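PDB 5HR4: MmeI from Methylophilus methylotrophus, which probably methylates the 6-amino group of adenine in DNA using S-adenosyl-L-methionine, as the modification activity of a DNA-binding Type IIL restriction-modification enzyme. Local coordinates for residues Trp334-Lys339 with His351-Gly356; Pro638-Gly643 with Leu815-Phe820. All blocks are in the same frame, centred on the assembly; numbering follows the deposited sequence.

Interaction 1 of 2, residues Trp334-Lys339 with His351-Gly356; sequences WVEFEK and HKKLRG
E336 and K353 face each other from two helices, 318-340 and 344-355, that run in broadly opposing directions but well inclined to each other, with their CA atoms 11.2 Å apart. The arrangement is a helical hairpin in the methyltransferase domain, and its second arm ends just before strand 359-361 of the central sheet. At this separation the backbones do not touch, so the gap is bridged by two long, oppositely charged side chains, each reaching across from its own helix. E336 is fully extended, with CG anti to its backbone N (chi1 -176°), which carries the carboxylate straight out from its helix. K353 bends at chi2 and chi3 before its ammonium group arrives, and a long flexible chain suits that route. The result is a salt bridge in which K353 NZ donates to E336 OE1; the modelled 2.3 Å is improbably short, and at 2.6 Å resolution the exact length is doubtful. Behind this surface pair the hairpin closes with apolar groups, F337 meeting L347 and F350, while L354 rests on L380 of helix 368-388. With the same caution about precision, K353 NZ also lies 2.8 Å from E336 OE2.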
loop_
_atom_site.group_PDB
_atom_site.type_symbol
_atom_site.label_atom_id
_atom_site.label_comp_id
_atom_site.label_asym_id
_atom_site.label_seq_id
_atom_site.Cartn_x
_atom_site.Cartn_y
_atom_site.Cartn_z
ATOM N N TRP A 334 -14.778 21.438 -11.377
ATOM C CA TRP A 334 -15.136 22.694 -10.725
ATOM C C TRP A 334 -14.680 23.903 -11.538
ATOM O O TRP A 334 -15.392 24.915 -11.609
ATOM C CB TRP A 334 -14.569 22.730 -9.311
ATOM C CG TRP A 334 -15.461 22.019 -8.367
ATOM C CD1 TRP A 334 -15.332 20.729 -7.915
ATOM C CD2 TRP A 334 -16.652 22.533 -7.779
ATOM N NE1 TRP A 334 -16.362 20.426 -7.065
ATOM C CE2 TRP A 334 -17.189 21.517 -6.965
ATOM C CE3 TRP A 334 -17.304 23.765 -7.841
ATOM C CZ2 TRP A 334 -18.354 21.689 -6.225
ATOM C CZ3 TRP A 334 -18.454 23.938 -7.100
ATOM C CH2 TRP A 334 -18.971 22.903 -6.308
ATOM N N VAL A 335 -13.514 23.821 -12.173
ATOM C CA VAL A 335 -13.140 24.885 -13.095
ATOM C C VAL A 335 -14.192 25.002 -14.185
ATOM O O VAL A 335 -14.727 26.087 -14.434
ATOM C CB VAL A 335 -11.728 24.644 -13.664
ATOM C CG1 VAL A 335 -11.418 25.576 -14.826
ATOM C CG2 VAL A 335 -10.691 24.820 -12.570
ATOM N N GLU A 336 -14.549 23.882 -14.813
ATOM C CA GLU A 336 -15.545 23.943 -15.880
ATOM C C GLU A 336 -16.861 24.505 -15.362
ATOM O O GLU A 336 -17.489 25.339 -16.026
ATOM C CB GLU A 336 -15.747 22.563 -16.504
ATOM C CG GLU A 336 -16.707 22.529 -17.709
ATOM C CD GLU A 336 -16.906 21.108 -18.261
ATOM O OE1 GLU A 336 -16.182 20.194 -17.793
ATOM O OE2 GLU A 336 -17.774 20.894 -19.147
ATOM N N PHE A 337 -17.270 24.099 -14.154
ATOM C CA PHE A 337 -18.493 24.639 -13.569
ATOM C C PHE A 337 -18.425 26.154 -13.457
ATOM O O PHE A 337 -19.317 26.865 -13.926
ATOM C CB PHE A 337 -18.755 24.027 -12.197
ATOM C CG PHE A 337 -19.941 24.631 -11.495
ATOM C CD1 PHE A 337 -21.216 24.541 -12.053
ATOM C CD2 PHE A 337 -19.784 25.303 -10.285
ATOM C CE1 PHE A 337 -22.323 25.123 -11.408
ATOM C CE2 PHE A 337 -20.874 25.873 -9.627
ATOM C CZ PHE A 337 -22.149 25.792 -10.194
ATOM N N GLU A 338 -17.357 26.671 -12.866
ATOM C CA GLU A 338 -17.266 28.110 -12.686
ATOM C C GLU A 338 -17.218 28.871 -14.011
ATOM O O GLU A 338 -17.580 30.049 -14.046
ATOM C CB GLU A 338 -16.061 28.433 -11.814
ATOM C CG GLU A 338 -16.136 27.823 -10.394
ATOM C CD GLU A 338 -17.290 28.373 -9.524
ATOM O OE1 GLU A 338 -17.957 29.358 -9.916
ATOM O OE2 GLU A 338 -17.520 27.828 -8.421
ATOM N N LYS A 339 -16.827 28.233 -15.109
ATOM C CA LYS A 339 -16.744 28.963 -16.369
ATOM C C LYS A 339 -18.078 29.029 -17.115
ATOM O O LYS A 339 -18.278 29.939 -17.928
ATOM C CB LYS A 339 -15.662 28.330 -17.252
ATOM C CG LYS A 339 -15.438 29.017 -18.587
ATOM C CD LYS A 339 -14.091 28.635 -19.172
ATOM C CE LYS A 339 -13.961 27.138 -19.340
ATOM N NZ LYS A 339 -12.706 26.795 -20.066
ATOM N N HIS A 351 -24.704 19.622 -17.087
ATOM C CA HIS A 351 -25.405 18.634 -16.275
ATOM C C HIS A 351 -25.440 17.281 -16.971
ATOM O O HIS A 351 -25.099 16.253 -16.367
ATOM C CB HIS A 351 -26.823 19.077 -15.954
ATOM C CG HIS A 351 -27.347 18.483 -14.687
ATOM N ND1 HIS A 351 -28.597 18.771 -14.179
ATOM C CD2 HIS A 351 -26.768 17.633 -13.805
ATOM C CE1 HIS A 351 -28.765 18.125 -13.038
ATOM N NE2 HIS A 351 -27.669 17.428 -12.789
ATOM N N LYS A 352 -25.876 17.260 -18.237
ATOM C CA LYS A 352 -25.939 16.003 -18.975
ATOM C C LYS A 352 -24.576 15.338 -19.027
ATOM O O LYS A 352 -24.491 14.105 -18.955
ATOM C CB LYS A 352 -26.480 16.231 -20.391
ATOM N N LYS A 353 -23.501 16.130 -19.107
ATOM C CA LYS A 353 -22.165 15.546 -19.041
ATOM C C LYS A 353 -21.907 14.903 -17.682
ATOM O O LYS A 353 -21.295 13.832 -17.612
ATOM C CB LYS A 353 -21.084 16.588 -19.341
ATOM C CG LYS A 353 -19.733 15.939 -19.673
ATOM C CD LYS A 353 -18.563 16.575 -18.921
ATOM C CE LYS A 353 -17.947 17.727 -19.696
ATOM N NZ LYS A 353 -16.741 18.286 -19.020
ATOM N N LEU A 354 -22.368 15.530 -16.592
ATOM C CA LEU A 354 -22.194 14.914 -15.279
ATOM C C LEU A 354 -22.987 13.617 -15.169
ATOM O O LEU A 354 -22.489 12.628 -14.627
ATOM C CB LEU A 354 -22.579 15.887 -14.159
ATOM C CG LEU A 354 -21.657 17.109 -13.948
ATOM C CD1 LEU A 354 -22.147 18.035 -12.845
ATOM C CD2 LEU A 354 -20.242 16.682 -13.632
ATOM N N ARG A 355 -24.207 13.582 -15.716
ATOM C CA ARG A 355 -25.037 12.384 -15.608
ATOM C C ARG A 355 -24.424 11.194 -16.336
ATOM O O ARG A 355 -24.638 10.047 -15.930
ATOM C CB ARG A 355 -26.441 12.653 -16.156
ATOM C CG ARG A 355 -27.374 11.425 -16.194
ATOM C CD ARG A 355 -27.583 10.807 -14.806
ATOM N NE ARG A 355 -28.473 9.649 -14.867
ATOM C CZ ARG A 355 -28.378 8.559 -14.107
ATOM N NH1 ARG A 355 -27.423 8.440 -13.196
ATOM N NH2 ARG A 355 -29.253 7.578 -14.257
ATOM N N GLY A 356 -23.663 11.438 -17.402
ATOM C CA GLY A 356 -23.117 10.361 -18.205
ATOM C C GLY A 356 -21.745 9.863 -17.803
ATOM O O GLY A 356 -21.171 9.053 -18.535
#

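Interaction 2 of 2, residues Pro638-Gly643 with Leu815-Phe820; sequences PSMRYG and LVYNTF. With nucleotides of chain B.
Y817 packs against P638 and M640 in the target recognition domain, and the tight, buried side of the contact is the one it forms with M640. The M640 methyl lies over one face, CE standing 3.6 Å from the centroid of the Y817 ring in a CH-pi contact, and SD adds an oblique Met-aromatic contact. A bend at chi3 (-66°) turns the unbranched, flexible methionine back over the ring. At the ring edge, Y817 OH donates to P638 O, modelled at a very short 2.5 Å. Tyrosine suits this place because its apolar face and polar tip serve two different neighbours. The looser side is the exposed proline ring, which meets the hydroxyl only through P638 CD, 3.3 Å from Y817 OH. Farther along, where strand 775-779 holds 641-643, R641 NH1 makes a weak hydrogen bond to OP2 of DA2 of chain B. Y642 sets one ring face over C5' of DT3 of chain B, and its OH accepts a hydrogen bond from N4 of DC4 of chain B (3.0 Å, 160°). A phenylalanine in place of Y642 would probably leave that N4 without this acceptor. The chemistry implies a division: methyl-ring contact and a tyrosine donor toward protein, arginine at phosphate and a tyrosine acceptor toward DNA.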
loop_
_atom_site.group_PDB
_atom_site.type_symbol
_atom_site.label_atom_id
_atom_site.label_comp_id
_atom_site.label_asym_id
_atom_site.label_seq_id
_atom_site.Cartn_x
_atom_site.Cartn_y
_atom_site.Cartn_z
ATOM N N PRO A 638 35.896 -3.879 -8.883
ATOM C CA PRO A 638 35.964 -5.234 -8.320
ATOM C C PRO A 638 34.577 -5.745 -7.970
ATOM O O PRO A 638 33.739 -4.989 -7.476
ATOM C CB PRO A 638 36.811 -5.050 -7.052
ATOM C CG PRO A 638 37.323 -3.612 -7.101
ATOM C CD PRO A 638 36.325 -2.865 -7.909
ATOM N N SER A 639 34.347 -7.040 -8.203
ATOM C CA SER A 639 33.049 -7.640 -7.914
ATOM C C SER A 639 32.676 -7.474 -6.444
ATOM O O SER A 639 33.536 -7.416 -5.562
ATOM C CB SER A 639 33.057 -9.124 -8.268
ATOM O OG SER A 639 33.465 -9.312 -9.602
ATOM N N MET A 640 31.374 -7.396 -6.190
ATOM C CA MET A 640 30.818 -7.295 -4.849
ATOM C C MET A 640 30.072 -8.580 -4.499
ATOM O O MET A 640 29.528 -9.265 -5.373
ATOM C CB MET A 640 29.876 -6.088 -4.734
ATOM C CG MET A 640 29.204 -5.921 -3.381
ATOM S SD MET A 640 28.260 -4.399 -3.284
ATOM C CE MET A 640 29.588 -3.198 -3.378
ATOM N N ARG A 641 30.031 -8.893 -3.206
ATOM C CA ARG A 641 29.513 -10.160 -2.727
ATOM C C ARG A 641 28.479 -9.949 -1.628
ATOM O O ARG A 641 28.495 -8.944 -0.912
ATOM C CB ARG A 641 30.659 -11.037 -2.220
ATOM C CG ARG A 641 31.725 -11.263 -3.268
ATOM C CD ARG A 641 31.416 -12.499 -4.073
ATOM N NE ARG A 641 31.564 -13.657 -3.200
ATOM C CZ ARG A 641 31.214 -14.896 -3.507
ATOM N NH1 ARG A 641 30.681 -15.174 -4.687
ATOM N NH2 ARG A 641 31.405 -15.851 -2.617
ATOM N N TYR A 642 27.584 -10.930 -1.503
ATOM C CA TYR A 642 26.504 -10.935 -0.523
ATOM C C TYR A 642 26.980 -11.612 0.761
ATOM O O TYR A 642 27.660 -12.644 0.716
ATOM C CB TYR A 642 25.295 -11.673 -1.121
ATOM C CG TYR A 642 23.977 -11.576 -0.367
ATOM C CD1 TYR A 642 23.432 -10.343 -0.045
ATOM C CD2 TYR A 642 23.256 -12.716 -0.020
ATOM C CE1 TYR A 642 22.229 -10.236 0.625
ATOM C CE2 TYR A 642 22.049 -12.621 0.659
ATOM C CZ TYR A 642 21.534 -11.374 0.973
ATOM O OH TYR A 642 20.321 -11.229 1.640
ATOM N N GLY A 643 26.620 -11.036 1.905
ATOM C CA GLY A 643 27.019 -11.598 3.185
ATOM C C GLY A 643 26.458 -13.000 3.413
ATOM O O GLY A 643 25.534 -13.460 2.735
ATOM N N LEU A 815 21.631 -3.977 -8.326
ATOM C CA LEU A 815 20.850 -2.818 -8.753
ATOM C C LEU A 815 21.629 -1.511 -8.698
ATOM O O LEU A 815 21.456 -0.652 -9.566
ATOM C CB LEU A 815 19.587 -2.676 -7.898
ATOM C CG LEU A 815 18.368 -3.503 -8.296
ATOM C CD1 LEU A 815 17.367 -3.461 -7.165
ATOM C CD2 LEU A 815 17.741 -2.962 -9.576
ATOM N N VAL A 816 22.479 -1.340 -7.693
ATOM C CA VAL A 816 23.213 -0.102 -7.487
ATOM C C VAL A 816 24.610 -0.225 -8.069
ATOM O O VAL A 816 24.895 0.291 -9.156
ATOM C CB VAL A 816 23.296 0.231 -5.991
ATOM C CG1 VAL A 816 23.914 1.616 -5.797
ATOM C CG2 VAL A 816 21.921 0.123 -5.355
ATOM N N TYR A 817 25.481 -0.912 -7.325
ATOM C CA TYR A 817 26.894 -1.053 -7.673
ATOM C C TYR A 817 27.096 -1.501 -9.120
ATOM O O TYR A 817 27.930 -0.943 -9.844
ATOM C CB TYR A 817 27.532 -2.045 -6.697
ATOM C CG TYR A 817 29.037 -2.211 -6.781
ATOM C CD1 TYR A 817 29.887 -1.238 -6.273
ATOM C CD2 TYR A 817 29.607 -3.364 -7.321
ATOM C CE1 TYR A 817 31.265 -1.381 -6.320
ATOM C CE2 TYR A 817 30.997 -3.516 -7.380
ATOM C CZ TYR A 817 31.820 -2.518 -6.873
ATOM O OH TYR A 817 33.200 -2.638 -6.904
ATOM N N ASN A 818 26.349 -2.515 -9.562
ATOM C CA ASN A 818 26.622 -3.088 -10.879
ATOM C C ASN A 818 26.172 -2.189 -12.019
ATOM O O ASN A 818 26.634 -2.363 -13.154
ATOM C CB ASN A 818 25.950 -4.456 -11.030
ATOM C CG ASN A 818 26.631 -5.523 -10.227
ATOM O OD1 ASN A 818 27.772 -5.356 -9.798
ATOM N ND2 ASN A 818 25.941 -6.631 -10.019
ATOM N N THR A 819 25.272 -1.254 -11.762
ATOM C CA THR A 819 24.827 -0.327 -12.788
ATOM C C THR A 819 25.431 1.054 -12.603
ATOM O O THR A 819 25.037 1.993 -13.303
ATOM C CB THR A 819 23.305 -0.240 -12.789
ATOM O OG1 THR A 819 22.862 0.241 -11.514
ATOM C CG2 THR A 819 22.721 -1.612 -13.016
ATOM N N PHE A 820 26.381 1.186 -11.686
ATOM C CA PHE A 820 26.963 2.466 -11.302
ATOM C C PHE A 820 27.967 2.936 -12.350
ATOM O O PHE A 820 29.023 2.314 -12.513
ATOM C CB PHE A 820 27.634 2.355 -9.929
ATOM C CG PHE A 820 28.256 3.634 -9.462
ATOM C CD1 PHE A 820 27.507 4.796 -9.384
ATOM C CD2 PHE A 820 29.585 3.679 -9.099
ATOM C CE1 PHE A 820 28.078 5.972 -8.961
ATOM C CE2 PHE A 820 30.161 4.856 -8.674
ATOM C CZ PHE A 820 29.407 6.003 -8.606
ATOM P P DT B 3 24.410 -12.090 -5.430
ATOM O OP1 DT B 3 23.841 -11.068 -6.344
ATOM O OP2 DT B 3 25.882 -12.182 -5.403
ATOM O "O5'" DT B 3 23.820 -11.917 -3.934
ATOM C "C5'" DT B 3 22.633 -11.128 -3.658
ATOM C "C4'" DT B 3 21.406 -11.641 -4.388
ATOM O "O4'" DT B 3 21.122 -13.026 -4.005
ATOM C "C3'" DT B 3 20.117 -10.864 -4.087
ATOM O "O3'" DT B 3 19.313 -10.788 -5.256
ATOM C "C2'" DT B 3 19.448 -11.757 -3.042
ATOM C "C1'" DT B 3 19.759 -13.112 -3.636
ATOM N N1 DT B 3 19.585 -14.238 -2.703
ATOM C C2 DT B 3 18.354 -14.844 -2.596
ATOM O O2 DT B 3 17.379 -14.483 -3.220
ATOM N N3 DT B 3 18.303 -15.891 -1.717
ATOM C C4 DT B 3 19.347 -16.403 -0.961
ATOM O O4 DT B 3 19.202 -17.353 -0.195
ATOM C C5 DT B 3 20.613 -15.731 -1.128
ATOM C C7 DT B 3 21.811 -16.178 -0.351
ATOM C C6 DT B 3 20.670 -14.694 -1.984
ATOM P P DA B 2 27.908 -17.648 -5.791
ATOM O OP1 DA B 2 28.622 -17.345 -7.053
ATOM O OP2 DA B 2 28.589 -17.357 -4.505
ATOM O "O5'" DA B 2 26.470 -16.906 -5.701
ATOM C "C5'" DA B 2 25.740 -16.558 -6.897
ATOM C "C4'" DA B 2 24.460 -15.771 -6.584
ATOM O "O4'" DA B 2 23.376 -16.668 -6.221
ATOM C "C3'" DA B 2 24.545 -14.732 -5.447
ATOM O "O3'" DA B 2 23.875 -13.543 -5.867
ATOM C "C2'" DA B 2 23.774 -15.421 -4.315
ATOM C "C1'" DA B 2 22.691 -16.099 -5.130
ATOM N N9 DA B 2 21.926 -17.140 -4.434
ATOM C C8 DA B 2 22.383 -18.074 -3.542
ATOM N N7 DA B 2 21.443 -18.876 -3.096
ATOM C C5 DA B 2 20.292 -18.441 -3.753
ATOM C C6 DA B 2 18.941 -18.872 -3.727
ATOM N N6 DA B 2 18.499 -19.886 -2.985
ATOM N N1 DA B 2 18.059 -18.215 -4.501
ATOM C C2 DA B 2 18.490 -17.200 -5.243
ATOM N N3 DA B 2 19.718 -16.710 -5.352
ATOM C C4 DA B 2 20.579 -17.380 -4.574
ATOM P P DC B 4 19.464 -9.592 -6.308
ATOM O OP1 DC B 4 19.533 -10.157 -7.677
ATOM O OP2 DC B 4 20.509 -8.657 -5.825
ATOM O "O5'" DC B 4 18.078 -8.858 -6.201
ATOM C "C5'" DC B 4 17.960 -7.652 -5.453
ATOM C "C4'" DC B 4 16.540 -7.544 -4.973
ATOM O "O4'" DC B 4 16.231 -8.720 -4.191
ATOM C "C3'" DC B 4 16.193 -6.329 -4.131
ATOM O "O3'" DC B 4 14.988 -5.753 -4.663
ATOM C "C2'" DC B 4 16.006 -6.906 -2.712
ATOM C "C1'" DC B 4 15.662 -8.367 -2.958
ATOM N N1 DC B 4 16.209 -9.332 -1.925
ATOM C C2 DC B 4 15.525 -10.529 -1.678
ATOM O O2 DC B 4 14.476 -10.756 -2.290
ATOM N N3 DC B 4 16.031 -11.410 -0.772
ATOM C C4 DC B 4 17.166 -11.133 -0.140
ATOM N N4 DC B 4 17.606 -12.020 0.750
ATOM C C5 DC B 4 17.885 -9.918 -0.373
ATOM C C6 DC B 4 17.382 -9.058 -1.273
#

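Overall arrangement
Interactions 1 and 2 lie on opposite sides of the chain's centre, their own centres about 32 and 29 Å from that of the chain and about 55 Å from each other, with nearest atoms about 40 Å apart. They follow one another along the chain, the first in the methyltransferase domain and the second in the target recognition domain. Their relation to DNA differs sharply: the nearest atom of interaction 1 is about 26 Å from the nucleic acid, whereas segment 638-643 of interaction 2 touches it directly. The sinefungin pocket is built from residues between 299 and 517, and both contacts lie away from it and from the calcium site. One contact therefore belongs to the outer helices of the methyltransferase domain, the other to a DNA-binding surface.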